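Side-chain contacts in uncharacterized protein (Porphyromonas gingivalis, PDB 1ZBS), which is of unknown function but is probably an N-acetylglucosamine kinase of the ASKHA superfamily, passing phosphate from ATP to the amino sugar: residues Q35-R38 against N39-D42; E169-L172 against Q173-L177; V244-H247 against Y248-V251. One frame throughout, in Å; residues are numbered along the deposited sequence.

Contact 1. Residues Q35-R38 against N39-D42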
loop_
_atom_site.group_PDB
_atom_site.type_symbol
_atom_site.label_atom_id
_atom_site.label_comp_id
_atom_site.label_asym_id
_atom_site.label_seq_id
_atom_site.Cartn_x
_atom_site.Cartn_y
_atom_site.Cartn_z
ATOM N N GLN A 35 -19.196 -0.131 -2.639
ATOM C CA GLN A 35 -18.406 1.088 -2.603
ATOM C C GLN A 35 -19.301 2.320 -2.628
ATOM O O GLN A 35 -18.992 3.331 -1.997
ATOM C CB GLN A 35 -17.448 1.100 -3.796
ATOM C CG GLN A 35 -16.136 1.820 -3.552
ATOM C CD GLN A 35 -14.995 1.203 -4.341
ATOM O OE1 GLN A 35 -14.613 0.052 -4.109
ATOM N NE2 GLN A 35 -14.455 1.959 -5.286
ATOM N N GLN A 36 -20.413 2.222 -3.354
ATOM C CA GLN A 36 -21.374 3.319 -3.475
ATOM C C GLN A 36 -22.679 2.948 -2.774
ATOM O O GLN A 36 -22.832 1.821 -2.300
ATOM C CB GLN A 36 -21.638 3.627 -4.954
ATOM C CG GLN A 36 -20.433 4.201 -5.696
ATOM C CD GLN A 36 -20.561 4.090 -7.204
ATOM O OE1 GLN A 36 -20.564 2.988 -7.759
ATOM N NE2 GLN A 36 -20.669 5.230 -7.877
ATOM N N ASP A 37 -23.617 3.893 -2.703
ATOM C CA ASP A 37 -24.897 3.639 -2.049
ATOM C C ASP A 37 -26.110 3.802 -2.969
ATOM O O ASP A 37 -25.974 4.052 -4.165
ATOM C CB ASP A 37 -25.057 4.541 -0.817
ATOM C CG ASP A 37 -25.207 6.006 -1.174
ATOM O OD1 ASP A 37 -25.206 6.841 -0.246
ATOM O OD2 ASP A 37 -25.332 6.331 -2.372
ATOM N N ARG A 38 -27.295 3.668 -2.381
ATOM C CA ARG A 38 -28.559 3.747 -3.106
ATOM C C ARG A 38 -28.669 4.801 -4.217
ATOM O O ARG A 38 -28.688 4.459 -5.407
ATOM C CB ARG A 38 -29.703 3.947 -2.112
ATOM C CG ARG A 38 -31.100 3.849 -2.718
ATOM C CD ARG A 38 -31.545 2.399 -2.939
ATOM N NE ARG A 38 -31.587 1.638 -1.683
ATOM C CZ ARG A 38 -32.164 0.446 -1.543
ATOM N NH1 ARG A 38 -32.146 -0.161 -0.365
ATOM N NH2 ARG A 38 -32.768 -0.133 -2.578
ATOM N N ASN A 39 -28.738 6.077 -3.842
ATOM C CA ASN A 39 -28.906 7.132 -4.831
ATOM C C ASN A 39 -27.650 7.666 -5.518
ATOM O O ASN A 39 -27.738 8.279 -6.593
ATOM C CB ASN A 39 -29.727 8.299 -4.232
ATOM C CG ASN A 39 -29.059 8.945 -3.024
ATOM O OD1 ASN A 39 -27.975 9.535 -3.134
ATOM N ND2 ASN A 39 -29.705 8.840 -1.861
ATOM N N GLU A 40 -26.478 7.437 -4.938
ATOM C CA GLU A 40 -25.262 7.927 -5.588
ATOM C C GLU A 40 -24.971 7.044 -6.801
ATOM O O GLU A 40 -24.095 7.351 -7.607
ATOM C CB GLU A 40 -24.070 7.929 -4.621
ATOM C CG GLU A 40 -23.359 6.607 -4.464
ATOM C CD GLU A 40 -22.009 6.769 -3.787
ATOM O OE1 GLU A 40 -21.156 7.513 -4.336
ATOM O OE2 GLU A 40 -21.801 6.161 -2.704
ATOM N N ILE A 41 -25.716 5.944 -6.917
ATOM C CA ILE A 41 -25.583 5.031 -8.055
ATOM C C ILE A 41 -26.911 5.039 -8.811
ATOM O O ILE A 41 -27.002 4.593 -9.960
ATOM C CB ILE A 41 -25.271 3.568 -7.610
ATOM C CG1 ILE A 41 -24.941 2.720 -8.843
ATOM C CG2 ILE A 41 -26.483 2.949 -6.905
ATOM C CD1 ILE A 41 -23.896 3.361 -9.759
ATOM N N ASP A 42 -27.939 5.560 -8.143
ATOM C CA ASP A 42 -29.287 5.658 -8.704
ATOM C C ASP A 42 -29.265 6.789 -9.724
ATOM O O ASP A 42 -30.179 6.944 -10.537
ATOM C CB ASP A 42 -30.281 6.001 -7.593
ATOM C CG ASP A 42 -31.635 5.378 -7.807
ATOM O OD1 ASP A 42 -31.739 4.130 -7.765
ATOM O OD2 ASP A 42 -32.608 6.138 -8.018
#
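The backbone N of Asp37 meets OE2 of Glu40 at 2.9 Å, a weak bond bent to 128° at the hydrogen. In return Glu40 N gives its hydrogen to Asp37 OD2, and the two bonds together make a capping box with Asp37 as N-cap of helix 38-53. This second oxygen crowds the Glu40 side chain in the model, which leaves its exact place less sure. Glu40 reaches back because its CG sits between its own backbone N and carbonyl carbon (chi1 83°), with the chain extended beyond. Its carboxylate then lies across the aliphatic part of Gln36, where CB comes to 3.4 Å from Glu40 CD. The amide of Gln36 has another task: OE1 accepts from Asn32 N, while Ile41 CD1 lies 3.9 Å from that same OE1 atom. Nearby, Arg38 leaves the turn for a salt bridge with Glu80 on helix 75-85, and Asp42 pairs with Arg46. The carboxylates of Asp37 and Glu40 are turned 71° apart, with a doubtful 3.6 Å between Asp37 OD2, itself poorly placed, and Glu40 OE2. If that spacing is real, it might raise the pKa of one of them, though the amides at the helix start would probably offset this.

Contact 2. Residues E169-L172 against Q173-L177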
loop_
_atom_site.group_PDB
_atom_site.type_symbol
_atom_site.label_atom_id
_atom_site.label_comp_id
_atom_site.label_asym_id
_atom_site.label_seq_id
_atom_site.Cartn_x
_atom_site.Cartn_y
_atom_site.Cartn_z
ATOM N N GLU A 169 13.494 9.620 -15.233
ATOM C CA GLU A 169 13.239 10.918 -15.837
ATOM C C GLU A 169 12.330 10.792 -17.058
ATOM O O GLU A 169 11.527 11.681 -17.331
ATOM C CB GLU A 169 14.556 11.605 -16.225
ATOM C CG GLU A 169 15.464 11.934 -15.044
ATOM C CD GLU A 169 16.443 10.817 -14.726
ATOM O OE1 GLU A 169 16.001 9.672 -14.500
ATOM O OE2 GLU A 169 17.661 11.087 -14.703
ATOM N N ALA A 170 12.449 9.683 -17.781
ATOM C CA ALA A 170 11.620 9.448 -18.959
ATOM C C ALA A 170 10.159 9.234 -18.541
ATOM O O ALA A 170 9.236 9.673 -19.232
ATOM C CB ALA A 170 12.130 8.230 -19.724
ATOM N N PHE A 171 9.972 8.559 -17.403
ATOM C CA PHE A 171 8.658 8.258 -16.835
ATOM C C PHE A 171 8.006 9.518 -16.281
ATOM O O PHE A 171 6.877 9.861 -16.636
ATOM C CB PHE A 171 8.798 7.227 -15.692
ATOM C CG PHE A 171 7.506 6.927 -14.959
ATOM C CD1 PHE A 171 6.605 5.987 -15.457
ATOM C CD2 PHE A 171 7.197 7.574 -13.767
ATOM C CE1 PHE A 171 5.412 5.690 -14.775
ATOM C CE2 PHE A 171 6.006 7.289 -13.071
ATOM C CZ PHE A 171 5.113 6.342 -13.578
ATOM N N LEU A 172 8.722 10.208 -15.402
ATOM C CA LEU A 172 8.189 11.417 -14.775
ATOM C C LEU A 172 7.784 12.501 -15.778
ATOM O O LEU A 172 6.747 13.147 -15.615
ATOM C CB LEU A 172 9.215 11.977 -13.781
ATOM C CG LEU A 172 9.610 11.067 -12.599
ATOM C CD1 LEU A 172 10.679 11.768 -11.753
ATOM C CD2 LEU A 172 8.378 10.769 -11.735
ATOM N N GLN A 173 8.601 12.692 -16.810
ATOM C CA GLN A 173 8.332 13.697 -17.833
ATOM C C GLN A 173 7.131 13.344 -18.737
ATOM O O GLN A 173 6.380 14.226 -19.156
ATOM C CB GLN A 173 9.594 13.922 -18.680
ATOM C CG GLN A 173 10.649 14.838 -18.028
ATOM C CD GLN A 173 12.027 14.739 -18.690
ATOM O OE1 GLN A 173 12.143 14.410 -19.876
ATOM N NE2 GLN A 173 13.077 15.038 -17.923
ATOM N N GLU A 174 6.947 12.061 -19.029
ATOM C CA GLU A 174 5.841 11.643 -19.869
ATOM C C GLU A 174 4.507 11.960 -19.208
ATOM O O GLU A 174 3.550 12.368 -19.874
ATOM C CB GLU A 174 5.923 10.151 -20.151
ATOM C CG GLU A 174 4.808 9.657 -21.036
ATOM C CD GLU A 174 4.969 8.197 -21.389
ATOM O OE1 GLU A 174 6.124 7.754 -21.563
ATOM O OE2 GLU A 174 3.942 7.500 -21.512
ATOM N N TYR A 175 4.458 11.777 -17.893
ATOM C CA TYR A 175 3.254 12.025 -17.106
ATOM C C TYR A 175 3.307 13.340 -16.347
ATOM O O TYR A 175 2.413 13.632 -15.559
ATOM C CB TYR A 175 3.038 10.874 -16.119
ATOM C CG TYR A 175 2.835 9.549 -16.813
ATOM C CD1 TYR A 175 1.627 9.257 -17.442
ATOM C CD2 TYR A 175 3.872 8.621 -16.911
ATOM C CE1 TYR A 175 1.454 8.077 -18.158
ATOM C CE2 TYR A 175 3.711 7.430 -17.634
ATOM C CZ TYR A 175 2.495 7.172 -18.253
ATOM O OH TYR A 175 2.309 6.029 -18.981
ATOM N N GLY A 176 4.350 14.131 -16.575
ATOM C CA GLY A 176 4.455 15.407 -15.889
ATOM C C GLY A 176 4.281 15.265 -14.389
ATOM O O GLY A 176 3.512 15.987 -13.761
ATOM N N LEU A 177 4.992 14.319 -13.801
ATOM C CA LEU A 177 4.882 14.122 -12.370
ATOM C C LEU A 177 6.224 14.308 -11.695
ATOM O O LEU A 177 7.277 14.345 -12.339
ATOM C CB LEU A 177 4.363 12.714 -12.058
ATOM C CG LEU A 177 2.877 12.426 -12.294
ATOM C CD1 LEU A 177 2.631 10.914 -12.246
ATOM C CD2 LEU A 177 2.047 13.152 -11.245
#
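Phe171 and Tyr175, one helical turn apart, meet ring to ring: Phe171 CE1 is 3.8 Å from Tyr175 CE2. It is the CD2 side of the tyrosine that comes over one face of the phenylalanine, offset toward the rim, and the planes stand at 53°, an oblique pairing. Phe171 CG lies anti to its backbone N (chi1 175°), which brings the ring round toward the tyrosine although the side chain sets off away from it. The same tyrosine edge also brushes the backbone, with CD2 at 3.3 Å from Phe171 O, the carbonyl oxygen to which Tyr175 N makes a weak bond.

Along the backbone, Gln173 N bonds Glu169 O at 3.1 Å. The helix then stops. Leu177 N turns back to Leu172 O at 2.8 Å in a nearly straight bond (163°), and Gly176 N reaches Gln173 O weakly at 3.3 Å. Leu177 O comes within 3.4 Å of Leu172 CB where the chain doubles back. Further out, Phe199 packs edge-to-face against both rings and Phe202 does so against Phe171, while Ile155 and Leu158 of helix 147-159 touch the phenylalanine. With Gly176 at positive phi as the C-prime residue, the turn into Leu177 is a Schellman motif ending helix 167-174.

Contact 3. Residues V244-H247 against Y248-V251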
loop_
_atom_site.group_PDB
_atom_site.type_symbol
_atom_site.label_atom_id
_atom_site.label_comp_id
_atom_site.label_asym_id
_atom_site.label_seq_id
_atom_site.Cartn_x
_atom_site.Cartn_y
_atom_site.Cartn_z
ATOM N N VAL A 244 -4.750 -6.318 -17.919
ATOM C CA VAL A 244 -3.369 -6.699 -17.631
ATOM C C VAL A 244 -3.032 -8.111 -18.115
ATOM O O VAL A 244 -1.926 -8.356 -18.620
ATOM C CB VAL A 244 -3.068 -6.605 -16.124
ATOM C CG1 VAL A 244 -1.709 -7.221 -15.825
ATOM C CG2 VAL A 244 -3.096 -5.135 -15.676
ATOM N N ALA A 245 -3.973 -9.043 -17.952
ATOM C CA ALA A 245 -3.752 -10.422 -18.397
ATOM C C ALA A 245 -3.565 -10.412 -19.904
ATOM O O ALA A 245 -2.713 -11.119 -20.445
ATOM C CB ALA A 245 -4.943 -11.306 -18.029
ATOM N N PHE A 246 -4.369 -9.600 -20.575
ATOM C CA PHE A 246 -4.287 -9.491 -22.016
ATOM C C PHE A 246 -2.984 -8.800 -22.417
ATOM O O PHE A 246 -2.111 -9.416 -23.026
ATOM C CB PHE A 246 -5.497 -8.713 -22.547
ATOM C CG PHE A 246 -5.633 -8.761 -24.037
ATOM C CD1 PHE A 246 -5.641 -9.987 -24.706
ATOM C CD2 PHE A 246 -5.718 -7.585 -24.780
ATOM C CE1 PHE A 246 -5.720 -10.043 -26.095
ATOM C CE2 PHE A 246 -5.797 -7.626 -26.171
ATOM C CZ PHE A 246 -5.798 -8.857 -26.831
ATOM N N HIS A 247 -2.834 -7.533 -22.046
ATOM C CA HIS A 247 -1.627 -6.781 -22.394
ATOM C C HIS A 247 -0.308 -7.473 -22.047
ATOM O O HIS A 247 0.721 -7.211 -22.681
ATOM C CB HIS A 247 -1.666 -5.383 -21.755
ATOM C CG HIS A 247 -2.808 -4.541 -22.235
ATOM N ND1 HIS A 247 -3.226 -4.537 -23.547
ATOM C CD2 HIS A 247 -3.630 -3.688 -21.577
ATOM C CE1 HIS A 247 -4.259 -3.722 -23.679
ATOM N NE2 HIS A 247 -4.523 -3.196 -22.498
ATOM N N TYR A 248 -0.326 -8.353 -21.053
ATOM C CA TYR A 248 0.894 -9.048 -20.645
ATOM C C TYR A 248 0.799 -10.554 -20.897
ATOM O O TYR A 248 1.558 -11.341 -20.310
ATOM C CB TYR A 248 1.159 -8.789 -19.161
ATOM C CG TYR A 248 1.465 -7.341 -18.842
ATOM C CD1 TYR A 248 2.771 -6.859 -18.882
ATOM C CD2 TYR A 248 0.446 -6.448 -18.520
ATOM C CE1 TYR A 248 3.055 -5.526 -18.605
ATOM C CE2 TYR A 248 0.714 -5.113 -18.247
ATOM C CZ TYR A 248 2.022 -4.657 -18.287
ATOM O OH TYR A 248 2.296 -3.344 -17.991
ATOM N N ARG A 249 -0.126 -10.944 -21.776
ATOM C CA ARG A 249 -0.343 -12.352 -22.100
ATOM C C ARG A 249 0.936 -13.147 -22.326
ATOM O O ARG A 249 1.097 -14.225 -21.765
ATOM C CB ARG A 249 -1.283 -12.497 -23.314
ATOM C CG ARG A 249 -0.876 -11.748 -24.576
ATOM C CD ARG A 249 -1.835 -12.084 -25.722
ATOM N NE ARG A 249 -1.545 -11.320 -26.929
ATOM C CZ ARG A 249 -1.814 -10.027 -27.083
ATOM N NH1 ARG A 249 -2.391 -9.345 -26.104
ATOM N NH2 ARG A 249 -1.482 -9.404 -28.210
ATOM N N GLU A 250 1.850 -12.619 -23.131
ATOM C CA GLU A 250 3.098 -13.325 -23.386
ATOM C C GLU A 250 3.781 -13.676 -22.070
ATOM O O GLU A 250 4.099 -14.839 -21.820
ATOM C CB GLU A 250 4.057 -12.469 -24.223
ATOM C CG GLU A 250 3.655 -12.233 -25.683
ATOM C CD GLU A 250 2.399 -11.385 -25.847
ATOM O OE1 GLU A 250 2.165 -10.480 -25.010
ATOM O OE2 GLU A 250 1.653 -11.619 -26.830
ATOM N N VAL A 251 4.005 -12.669 -21.230
ATOM C CA VAL A 251 4.669 -12.881 -19.948
ATOM C C VAL A 251 3.885 -13.841 -19.060
ATOM O O VAL A 251 4.467 -14.685 -18.368
ATOM C CB VAL A 251 4.866 -11.555 -19.186
ATOM C CG1 VAL A 251 5.655 -11.806 -17.915
ATOM C CG2 VAL A 251 5.583 -10.548 -20.065
#
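Phe246 O takes two N-H groups from one residue, Arg249. The backbone N of Arg249 bonds Phe246 O at 2.8 Å and 161°, coming from above the carbonyl plane, and Arg249 NH1 adds a weak bond to the same oxygen at 3.1 Å. Just before it in the chain, Tyr248 N donates to Val244 O at 2.9 Å. These bonds hold the chain through the break between helices 243-247 and 249-258, where Tyr248 leaves helical geometry and serves as N-cap position of the second helix.

The arginine reaches its place because CG stands between backbone N and carbonyl carbon (chi1 54°) and the chain then runs extended to NE, alongside Phe246 and pointing the same way. Its guanidinium lies flat on the phenylalanine ring, the planes 28° apart, with NH1 over the middle of the face. The cation-pi pairing puts Arg249 CZ 4.4 Å from the Phe246 ring centroid, so one planar group is held by both a carbonyl and a ring. Glu250 OE2 makes a salt bridge with Arg249 NE at 3.2 Å, by charge alone, since the oxygen lies well out of the guanidinium plane and no N-H points at it.

On the buried side, Val244 CG1 touches Tyr248 CD2 at 3.5 Å, and the edge of that ring also faces Val244 O. Tyr248 OH is satisfied by Ser200 OG, while Val216 of helix 210-229 and Ile203 and Ala204 of helix 200-204 pack around the ring. Ala245 shares backbone hydrogen bonding with Leu116 of strand 111-116. The arrangement is two helices broken at Tyr248 directly after strand 238-241, the place where ASKHA kinases carry their adenosine motif, so this turn probably lies near the nucleotide site here too.

In the fold
From the N terminus, contact 1 comes first, closing the loop that leads from strand 21-29 into helix 38-53 and lying beside helix 75-85. Contact 2 follows at the end of helix 167-174, turning the chain toward helix 179-188. Contact 3 comes last, bridging the break between helices 243-247 and 249-258 just beyond strand 238-241 of the second sheet. The three run in series; none nests in or crosses another. Contacts 1 and 3 lie on opposite sides of the chain's centre, their nearest atoms about 17 Å apart. Contacts 2 and 3 are nearer, about 9 Å between nearest atoms, and helix 200-204 packs against both.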